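Local coordinates for protein diguanylate cyclase (Marinobacter aquaeolei VT8, PDB 3IGN) that probably condenses two GTP molecules into the second messenger cyclic di-GMP, through the GGDEF domain seen here with that product bound, at residues A[45-50]-A[67-72]; A[116-119]-A[124-127]; A[27-32]-A[145-150]. One frame throughout, in Å; residues are numbered along the deposited sequence.

Contact 1: residues A[45-50]-A[67-72]; sequences FDIDHF and RHTADV
Thr69 meets both Phe45 and Ile47, offering one branch to each. The purely apolar half is the methyl: CG2 lies 3.7 Å from Phe45 CE1, at the edge of the ring and close to its plane, and the two side chains approach from opposite directions. In Phe45, CG sits between its own backbone N and carbonyl carbon; this chi1 of 67° swings the ring out toward the helix, and the ring's turn (chi2 98°) leaves CE1 at its edge facing Thr69 CG2.

The second half pairs a hydroxyl with hydrocarbon. Ile47 places both CG1 and CD1 3.8 Å from Thr69 OG1, a van der Waals approach. These contacts join strand 40-47 of the central mixed sheet of the GGDEF domain to helix 59-74, which lies over one face of that sheet; the CA atoms of Ile47 and Thr69 are 8.1 Å apart, and every contact across the gap is between side-chain atoms. Ile47 also touches Val65 and Ile66 on the same helix, while Phe91 of the adjacent strand 90-96 packs against Ile47 and Thr69.

Polar bonding of Thr69 is directed outside the two segments. Chi1 of -59° sets the buried OG1 beside the backbone N, where it hydrogen-bonds to Val65 O, one helical turn earlier, and to Tyr128 OH.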
loop_
_atom_site.group_PDB
_atom_site.type_symbol
_atom_site.label_atom_id
_atom_site.label_comp_id
_atom_site.label_asym_id
_atom_site.label_seq_id
_atom_site.Cartn_x
_atom_site.Cartn_y
_atom_site.Cartn_z
ATOM N N PHE A 45 -0.190 -3.010 -1.211
ATOM C CA PHE A 45 -0.422 -3.923 -0.104
ATOM C C PHE A 45 -1.893 -4.066 0.242
ATOM O O PHE A 45 -2.702 -3.178 -0.035
ATOM C CB PHE A 45 0.433 -3.538 1.121
ATOM C CG PHE A 45 0.064 -2.228 1.781
ATOM C CD1 PHE A 45 -0.746 -2.215 2.916
ATOM C CD2 PHE A 45 0.596 -1.023 1.328
ATOM C CE1 PHE A 45 -1.017 -1.026 3.597
ATOM C CE2 PHE A 45 0.334 0.173 1.999
ATOM C CZ PHE A 45 -0.472 0.172 3.137
ATOM N N ASP A 46 -2.218 -5.222 0.814
ATOM C CA ASP A 46 -3.580 -5.579 1.195
ATOM C C ASP A 46 -3.627 -6.020 2.646
ATOM O O ASP A 46 -2.641 -6.510 3.195
ATOM C CB ASP A 46 -4.076 -6.764 0.357
ATOM C CG ASP A 46 -4.400 -6.392 -1.066
ATOM O OD1 ASP A 46 -4.075 -5.261 -1.480
ATOM O OD2 ASP A 46 -4.980 -7.244 -1.776
ATOM N N ILE A 47 -4.793 -5.862 3.255
ATOM C CA ILE A 47 -4.995 -6.293 4.627
ATOM C C ILE A 47 -5.263 -7.792 4.514
ATOM O O ILE A 47 -6.089 -8.210 3.713
ATOM C CB ILE A 47 -6.218 -5.599 5.237
ATOM C CG1 ILE A 47 -5.919 -4.106 5.420
ATOM C CG2 ILE A 47 -6.595 -6.263 6.554
ATOM C CD1 ILE A 47 -7.151 -3.223 5.343
ATOM N N ASP A 48 -4.558 -8.597 5.298
ATOM C CA ASP A 48 -4.742 -10.047 5.258
ATOM C C ASP A 48 -6.082 -10.483 5.835
ATOM O O ASP A 48 -6.584 -9.875 6.780
ATOM C CB ASP A 48 -3.626 -10.755 6.033
ATOM C CG ASP A 48 -2.283 -10.659 5.344
ATOM O OD1 ASP A 48 -2.250 -10.807 4.111
ATOM O OD2 ASP A 48 -1.267 -10.456 6.037
ATOM N N HIS A 49 -6.657 -11.536 5.255
ATOM C CA HIS A 49 -7.927 -12.092 5.722
ATOM C C HIS A 49 -9.012 -11.046 5.966
ATOM O O HIS A 49 -9.775 -11.155 6.928
ATOM C CB HIS A 49 -7.685 -12.859 7.022
ATOM C CG HIS A 49 -6.531 -13.806 6.955
ATOM N ND1 HIS A 49 -6.512 -14.895 6.112
ATOM C CD2 HIS A 49 -5.346 -13.817 7.611
ATOM C CE1 HIS A 49 -5.367 -15.537 6.250
ATOM N NE2 HIS A 49 -4.641 -14.903 7.155
ATOM N N PHE A 50 -9.103 -10.044 5.096
ATOM C CA PHE A 50 -10.096 -8.996 5.290
ATOM C C PHE A 50 -11.542 -9.478 5.303
ATOM O O PHE A 50 -12.293 -9.151 6.223
ATOM C CB PHE A 50 -9.935 -7.895 4.242
ATOM C CG PHE A 50 -10.697 -6.649 4.574
ATOM C CD1 PHE A 50 -10.380 -5.912 5.711
ATOM C CD2 PHE A 50 -11.764 -6.239 3.786
ATOM C CE1 PHE A 50 -11.119 -4.788 6.060
ATOM C CE2 PHE A 50 -12.511 -5.113 4.129
ATOM C CZ PHE A 50 -12.190 -4.389 5.266
ATOM N N ARG A 67 -9.189 2.137 8.403
ATOM C CA ARG A 67 -8.767 3.454 8.864
ATOM C C ARG A 67 -7.463 3.385 9.645
ATOM O O ARG A 67 -6.603 4.253 9.504
ATOM C CB ARG A 67 -9.851 4.099 9.731
ATOM C CG ARG A 67 -10.871 4.894 8.942
ATOM C CD ARG A 67 -11.805 5.669 9.861
ATOM N NE ARG A 67 -12.704 4.786 10.594
ATOM C CZ ARG A 67 -14.025 4.793 10.459
ATOM N NH1 ARG A 67 -14.604 5.643 9.620
ATOM N NH2 ARG A 67 -14.769 3.947 11.155
ATOM N N HIS A 68 -7.313 2.356 10.471
ATOM C CA HIS A 68 -6.092 2.213 11.251
ATOM C C HIS A 68 -4.910 1.956 10.326
ATOM O O HIS A 68 -3.819 2.483 10.541
ATOM C CB HIS A 68 -6.212 1.061 12.247
ATOM C CG HIS A 68 -5.005 0.899 13.118
ATOM N ND1 HIS A 68 -4.608 1.861 14.023
ATOM C CD2 HIS A 68 -4.094 -0.099 13.205
ATOM C CE1 HIS A 68 -3.503 1.463 14.629
ATOM N NE2 HIS A 68 -3.169 0.277 14.150
ATOM N N THR A 69 -5.130 1.132 9.306
ATOM C CA THR A 69 -4.081 0.811 8.346
ATOM C C THR A 69 -3.615 2.089 7.650
ATOM O O THR A 69 -2.414 2.319 7.479
ATOM C CB THR A 69 -4.590 -0.185 7.286
ATOM O OG1 THR A 69 -5.035 -1.382 7.934
ATOM C CG2 THR A 69 -3.474 -0.537 6.306
ATOM N N ALA A 70 -4.572 2.918 7.252
ATOM C CA ALA A 70 -4.255 4.177 6.591
ATOM C C ALA A 70 -3.508 5.090 7.555
ATOM O O ALA A 70 -2.568 5.782 7.167
ATOM C CB ALA A 70 -5.531 4.856 6.110
ATOM N N ASP A 71 -3.931 5.099 8.816
ATOM C CA ASP A 71 -3.280 5.935 9.812
ATOM C C ASP A 71 -1.847 5.484 10.043
ATOM O O ASP A 71 -0.941 6.310 10.138
ATOM C CB ASP A 71 -4.058 5.921 11.130
ATOM C CG ASP A 71 -5.388 6.640 11.024
ATOM O OD1 ASP A 71 -5.520 7.516 10.144
ATOM O OD2 ASP A 71 -6.298 6.340 11.823
ATOM N N VAL A 72 -1.640 4.176 10.129
ATOM C CA VAL A 72 -0.300 3.644 10.331
ATOM C C VAL A 72 0.571 4.057 9.147
ATOM O O VAL A 72 1.725 4.456 9.318
ATOM C CB VAL A 72 -0.314 2.104 10.431
ATOM C CG1 VAL A 72 1.108 1.569 10.394
ATOM C CG2 VAL A 72 -0.998 1.675 11.730
#

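Contact 2: residues A[116-119]-A[124-127]; sequences KSTV and GDIQ
Val119 and Ile126 form an antiparallel hydrogen-bonded pair, with CA atoms 4.9 Å apart, in the small two-stranded beta-hairpin 119-120/125-126, which is separate from the central sheet of the GGDEF domain. Two backbone bonds define the pair. Val119 N donates to Ile126 O over 2.8 Å, and this donor lies in the carbonyl plane. In return Ile126 N donates to Val119 O at 3.1 Å; its N-H points almost straight at the acceptor (175°), but the donor stands 38° out of the plane of the Val119 carbonyl, so good linearity at hydrogen does not bring lone-pair alignment with it.

Ile126 O has a further neighbour in Thr118 CA, 3.2 Å away in a CA-H...O contact, which places a carbon-bound hydrogen beside the N-H at the same oxygen. The side chains of Val119 and Ile126 project from one face of the hairpin, with Val119 CB 4.2 Å from Ile126 CB. On the exposed flank, Thr118 CG2, set anti to the backbone N, comes obliquely to the carboxylate of Asp125, 3.7 Å from Asp125 OD2, a methyl-to-oxygen packing contact. Next to it a carbonyl meets aliphatic carbon: Ser117 O lies 3.5 Å from Gln127 CG.

Beyond this first shell, the face bearing Val119 and Ile126 is turned to helix 59-74, where Val119 touches Glu64 and His68, and Ile126 rests on Ala61. The start of segment 116-119 is tied to helix 100-115, in whose last turn Ala113 O is hydrogen-bonded to Ser117 OG.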
loop_
_atom_site.group_PDB
_atom_site.type_symbol
_atom_site.label_atom_id
_atom_site.label_comp_id
_atom_site.label_asym_id
_atom_site.label_seq_id
_atom_site.Cartn_x
_atom_site.Cartn_y
_atom_site.Cartn_z
ATOM N N LYS A 116 1.831 -5.306 15.368
ATOM C CA LYS A 116 1.785 -4.991 16.796
ATOM C C LYS A 116 0.532 -4.218 17.197
ATOM O O LYS A 116 0.328 -3.917 18.376
ATOM C CB LYS A 116 3.021 -4.195 17.187
ATOM N N SER A 117 -0.313 -3.918 16.219
ATOM C CA SER A 117 -1.532 -3.162 16.468
ATOM C C SER A 117 -2.677 -3.953 17.058
ATOM O O SER A 117 -2.738 -5.176 16.981
ATOM C CB SER A 117 -2.034 -2.523 15.175
ATOM O OG SER A 117 -1.191 -1.471 14.743
ATOM N N THR A 118 -3.591 -3.220 17.666
ATOM C CA THR A 118 -4.783 -3.810 18.229
ATOM C C THR A 118 -5.872 -2.828 17.940
ATOM O O THR A 118 -5.894 -1.726 18.467
ATOM C CB THR A 118 -4.717 -4.009 19.733
ATOM O OG1 THR A 118 -3.755 -5.026 20.040
ATOM C CG2 THR A 118 -6.085 -4.427 20.247
ATOM N N VAL A 119 -6.782 -3.226 17.076
ATOM C CA VAL A 119 -7.872 -2.342 16.744
ATOM C C VAL A 119 -9.004 -2.494 17.725
ATOM O O VAL A 119 -9.755 -3.464 17.678
ATOM C CB VAL A 119 -8.410 -2.597 15.350
ATOM C CG1 VAL A 119 -9.778 -1.953 15.224
ATOM C CG2 VAL A 119 -7.465 -2.027 14.339
ATOM N N GLY A 124 -15.030 -6.129 19.095
ATOM C CA GLY A 124 -13.985 -6.855 19.793
ATOM C C GLY A 124 -12.611 -6.278 19.524
ATOM O O GLY A 124 -12.451 -5.380 18.696
ATOM N N ASP A 125 -11.610 -6.785 20.237
ATOM C CA ASP A 125 -10.229 -6.331 20.055
ATOM C C ASP A 125 -9.547 -7.183 18.997
ATOM O O ASP A 125 -9.264 -8.357 19.211
ATOM C CB ASP A 125 -9.479 -6.403 21.378
ATOM C CG ASP A 125 -9.393 -5.059 22.058
ATOM O OD1 ASP A 125 -10.197 -4.166 21.719
ATOM O OD2 ASP A 125 -8.532 -4.891 22.941
ATOM N N ILE A 126 -9.278 -6.554 17.860
ATOM C CA ILE A 126 -8.692 -7.199 16.694
ATOM C C ILE A 126 -7.201 -7.032 16.435
ATOM O O ILE A 126 -6.622 -5.973 16.663
ATOM C CB ILE A 126 -9.385 -6.697 15.413
ATOM C CG1 ILE A 126 -10.901 -6.746 15.579
ATOM C CG2 ILE A 126 -8.930 -7.524 14.221
ATOM C CD1 ILE A 126 -11.658 -6.161 14.412
ATOM N N GLN A 127 -6.595 -8.103 15.938
ATOM C CA GLN A 127 -5.193 -8.094 15.549
ATOM C C GLN A 127 -5.207 -8.632 14.129
ATOM O O GLN A 127 -5.935 -9.577 13.826
ATOM C CB GLN A 127 -4.351 -8.971 16.474
ATOM C CG GLN A 127 -4.091 -8.288 17.804
ATOM C CD GLN A 127 -3.482 -9.207 18.840
ATOM O OE1 GLN A 127 -3.956 -9.272 19.975
ATOM N NE2 GLN A 127 -2.421 -9.915 18.461
#

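Contact 3: residues A[27-32]-A[145-150]; sequences DAEYER and MQWMQK
Trp147 carries this helix-to-helix contact, reaching across to Tyr30 and Glu29 with the benzenoid part of its indole. With CG anti to the backbone N (chi1 177°), the side chain extends from its own helix until three consecutive ring carbons meet the other: CE3 is 4.2 Å from Tyr30 CB, CZ3 is 4.1 Å from Tyr30 N, and CH2 is 4.2 Å from Glu29 CG. All three separations are ordinary packing distances, and no hydrogen bond links the segments.

Tyr30 takes part through its CB and backbone rather than by stacking: Trp147 CE3 sits at the edge of the phenol ring, near its plane. The ring leads on to OH, which hydrogen-bonds to Pro141 O.

Glu29 touches through its methylene alone. CG approaches the edge of the indole near the indole plane, and the bend at chi2 (65°) then carries the carboxylate away, leaving its plane 53° from that of the ring. OE2 makes weak hydrogen bonds to Gln38 and Thr40.

The indole N-H is also accounted for: Trp147 NE1 donates to Ala135 O on strand 130-136, which helps fix the rotation of the ring. From helix 144-160 the indole reaches helix 19-36, where it also touches Val26; it meets Leu137 in a loop and packs on Thr40 and Leu42 of strand 40-47 in the central sheet of the GGDEF domain.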
loop_
_atom_site.group_PDB
_atom_site.type_symbol
_atom_site.label_atom_id
_atom_site.label_comp_id
_atom_site.label_asym_id
_atom_site.label_seq_id
_atom_site.Cartn_x
_atom_site.Cartn_y
_atom_site.Cartn_z
ATOM N N ASP A 27 1.656 7.610 -12.697
ATOM C CA ASP A 27 1.977 7.877 -14.092
ATOM C C ASP A 27 2.991 9.021 -14.187
ATOM O O ASP A 27 3.919 8.964 -15.002
ATOM C CB ASP A 27 0.694 8.217 -14.864
ATOM C CG ASP A 27 0.925 8.368 -16.363
ATOM O OD1 ASP A 27 1.900 7.794 -16.893
ATOM O OD2 ASP A 27 0.111 9.051 -17.016
ATOM N N ALA A 28 2.830 10.041 -13.350
ATOM C CA ALA A 28 3.752 11.176 -13.363
ATOM C C ALA A 28 5.149 10.729 -12.946
ATOM O O ALA A 28 6.149 11.139 -13.551
ATOM C CB ALA A 28 3.254 12.274 -12.436
ATOM N N GLU A 29 5.228 9.884 -11.919
ATOM C CA GLU A 29 6.534 9.404 -11.470
ATOM C C GLU A 29 7.172 8.503 -12.532
ATOM O O GLU A 29 8.390 8.532 -12.732
ATOM C CB GLU A 29 6.405 8.658 -10.145
ATOM C CG GLU A 29 7.748 8.294 -9.482
ATOM C CD GLU A 29 8.567 9.511 -9.054
ATOM O OE1 GLU A 29 7.982 10.534 -8.646
ATOM O OE2 GLU A 29 9.809 9.440 -9.093
ATOM N N TYR A 30 6.347 7.713 -13.217
ATOM C CA TYR A 30 6.824 6.829 -14.280
ATOM C C TYR A 30 7.482 7.646 -15.395
ATOM O O TYR A 30 8.574 7.312 -15.859
ATOM C CB TYR A 30 5.654 6.014 -14.865
ATOM C CG TYR A 30 6.025 5.191 -16.075
ATOM C CD1 TYR A 30 6.657 3.953 -15.934
ATOM C CD2 TYR A 30 5.791 5.667 -17.361
ATOM C CE1 TYR A 30 7.054 3.213 -17.045
ATOM C CE2 TYR A 30 6.188 4.937 -18.484
ATOM C CZ TYR A 30 6.823 3.713 -18.313
ATOM O OH TYR A 30 7.269 3.013 -19.408
ATOM N N GLU A 31 6.823 8.717 -15.830
ATOM C CA GLU A 31 7.387 9.557 -16.892
ATOM C C GLU A 31 8.638 10.299 -16.427
ATOM O O GLU A 31 9.542 10.558 -17.228
ATOM C CB GLU A 31 6.345 10.559 -17.409
ATOM C CG GLU A 31 5.260 9.935 -18.272
ATOM C CD GLU A 31 5.809 9.264 -19.530
ATOM O OE1 GLU A 31 6.910 9.647 -19.999
ATOM O OE2 GLU A 31 5.134 8.363 -20.060
ATOM N N ARG A 32 8.702 10.635 -15.141
ATOM C CA ARG A 32 9.871 11.312 -14.593
ATOM C C ARG A 32 11.042 10.338 -14.681
ATOM O O ARG A 32 12.151 10.718 -15.057
ATOM C CB ARG A 32 9.634 11.719 -13.138
ATOM C CG ARG A 32 10.755 12.567 -12.525
ATOM C CD ARG A 32 10.333 13.124 -11.159
ATOM N NE ARG A 32 11.426 13.811 -10.469
ATOM C CZ ARG A 32 11.265 14.894 -9.718
ATOM N NH1 ARG A 32 10.052 15.414 -9.560
ATOM N NH2 ARG A 32 12.312 15.481 -9.152
HETATM N N MSE A 145 1.090 1.281 -15.865
HETATM C CA MSE A 145 0.259 0.172 -15.437
HETATM C C MSE A 145 1.034 -1.136 -15.399
HETATM O O MSE A 145 0.751 -1.999 -14.576
HETATM C CB MSE A 145 -0.971 0.077 -16.331
HETATM C CG MSE A 145 -1.813 1.324 -16.212
HETATM SE SE MSE A 145 -3.489 1.187 -17.112
HETATM C CE MSE A 145 -4.405 0.109 -15.793
ATOM N N GLN A 146 2.028 -1.274 -16.268
ATOM C CA GLN A 146 2.849 -2.483 -16.266
ATOM C C GLN A 146 3.751 -2.466 -15.031
ATOM O O GLN A 146 4.156 -3.513 -14.531
ATOM C CB GLN A 146 3.663 -2.570 -17.566
ATOM C CG GLN A 146 2.795 -2.943 -18.769
ATOM C CD GLN A 146 3.566 -2.983 -20.076
ATOM O OE1 GLN A 146 4.798 -3.055 -20.085
ATOM N NE2 GLN A 146 2.841 -2.946 -21.191
ATOM N N TRP A 147 4.050 -1.266 -14.537
ATOM C CA TRP A 147 4.858 -1.096 -13.334
ATOM C C TRP A 147 3.984 -1.536 -12.150
ATOM O O TRP A 147 4.422 -2.279 -11.269
ATOM C CB TRP A 147 5.262 0.384 -13.194
ATOM C CG TRP A 147 6.049 0.728 -11.957
ATOM C CD1 TRP A 147 6.806 -0.118 -11.192
ATOM C CD2 TRP A 147 6.205 2.031 -11.384
ATOM N NE1 TRP A 147 7.423 0.577 -10.179
ATOM C CE2 TRP A 147 7.074 1.899 -10.274
ATOM C CE3 TRP A 147 5.692 3.300 -11.697
ATOM C CZ2 TRP A 147 7.450 2.990 -9.475
ATOM C CZ3 TRP A 147 6.068 4.394 -10.893
ATOM C CH2 TRP A 147 6.936 4.223 -9.801
HETATM N N MSE A 148 2.741 -1.074 -12.142
HETATM C CA MSE A 148 1.818 -1.440 -11.081
HETATM C C MSE A 148 1.608 -2.955 -11.077
HETATM O O MSE A 148 1.456 -3.571 -10.015
HETATM C CB MSE A 148 0.482 -0.723 -11.283
HETATM C CG MSE A 148 0.552 0.768 -11.023
HETATM SE SE MSE A 148 -1.201 1.591 -11.126
HETATM C CE MSE A 148 -2.124 0.414 -9.910
ATOM N N GLN A 149 1.589 -3.538 -12.269
ATOM C CA GLN A 149 1.400 -4.972 -12.413
ATOM C C GLN A 149 2.501 -5.746 -11.708
ATOM O O GLN A 149 2.236 -6.748 -11.057
ATOM C CB GLN A 149 1.353 -5.362 -13.893
ATOM C CG GLN A 149 1.183 -6.856 -14.125
ATOM C CD GLN A 149 0.768 -7.181 -15.547
ATOM O OE1 GLN A 149 0.403 -6.290 -16.318
ATOM N NE2 GLN A 149 0.806 -8.462 -15.900
ATOM N N LYS A 150 3.742 -5.283 -11.834
ATOM C CA LYS A 150 4.865 -5.957 -11.189
ATOM C C LYS A 150 4.752 -5.925 -9.670
ATOM O O LYS A 150 5.069 -6.908 -8.996
ATOM C CB LYS A 150 6.195 -5.330 -11.621
ATOM C CG LYS A 150 6.556 -5.604 -13.068
ATOM C CD LYS A 150 6.627 -7.102 -13.364
ATOM C CE LYS A 150 7.988 -7.700 -13.049
ATOM N NZ LYS A 150 8.025 -9.147 -13.413
#

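Overall arrangement
Contacts 1 and 2 adjoin, their centres 12 Å apart: His68 of segment 67-72 lies with NE2 2.7 Å from Ser117 OG, a probable hydrogen bond, and its CB packs 3.9 Å from Val119 CG2. Helix 59-74 therefore serves both the central sheet and the hairpin. Contact 3 is on the opposite side of the chain's centre, with its own centre 23 Å from that of contact 1 and 34 Å from that of contact 2; strand 40-47 follows directly after helix 19-36. Bound cyclic di-GMP lies about 11 Å from the Phe45 side chain and about 10 Å from that of Glu29, so these touching residues of contacts 1 and 3 lie near the ligand but not against it.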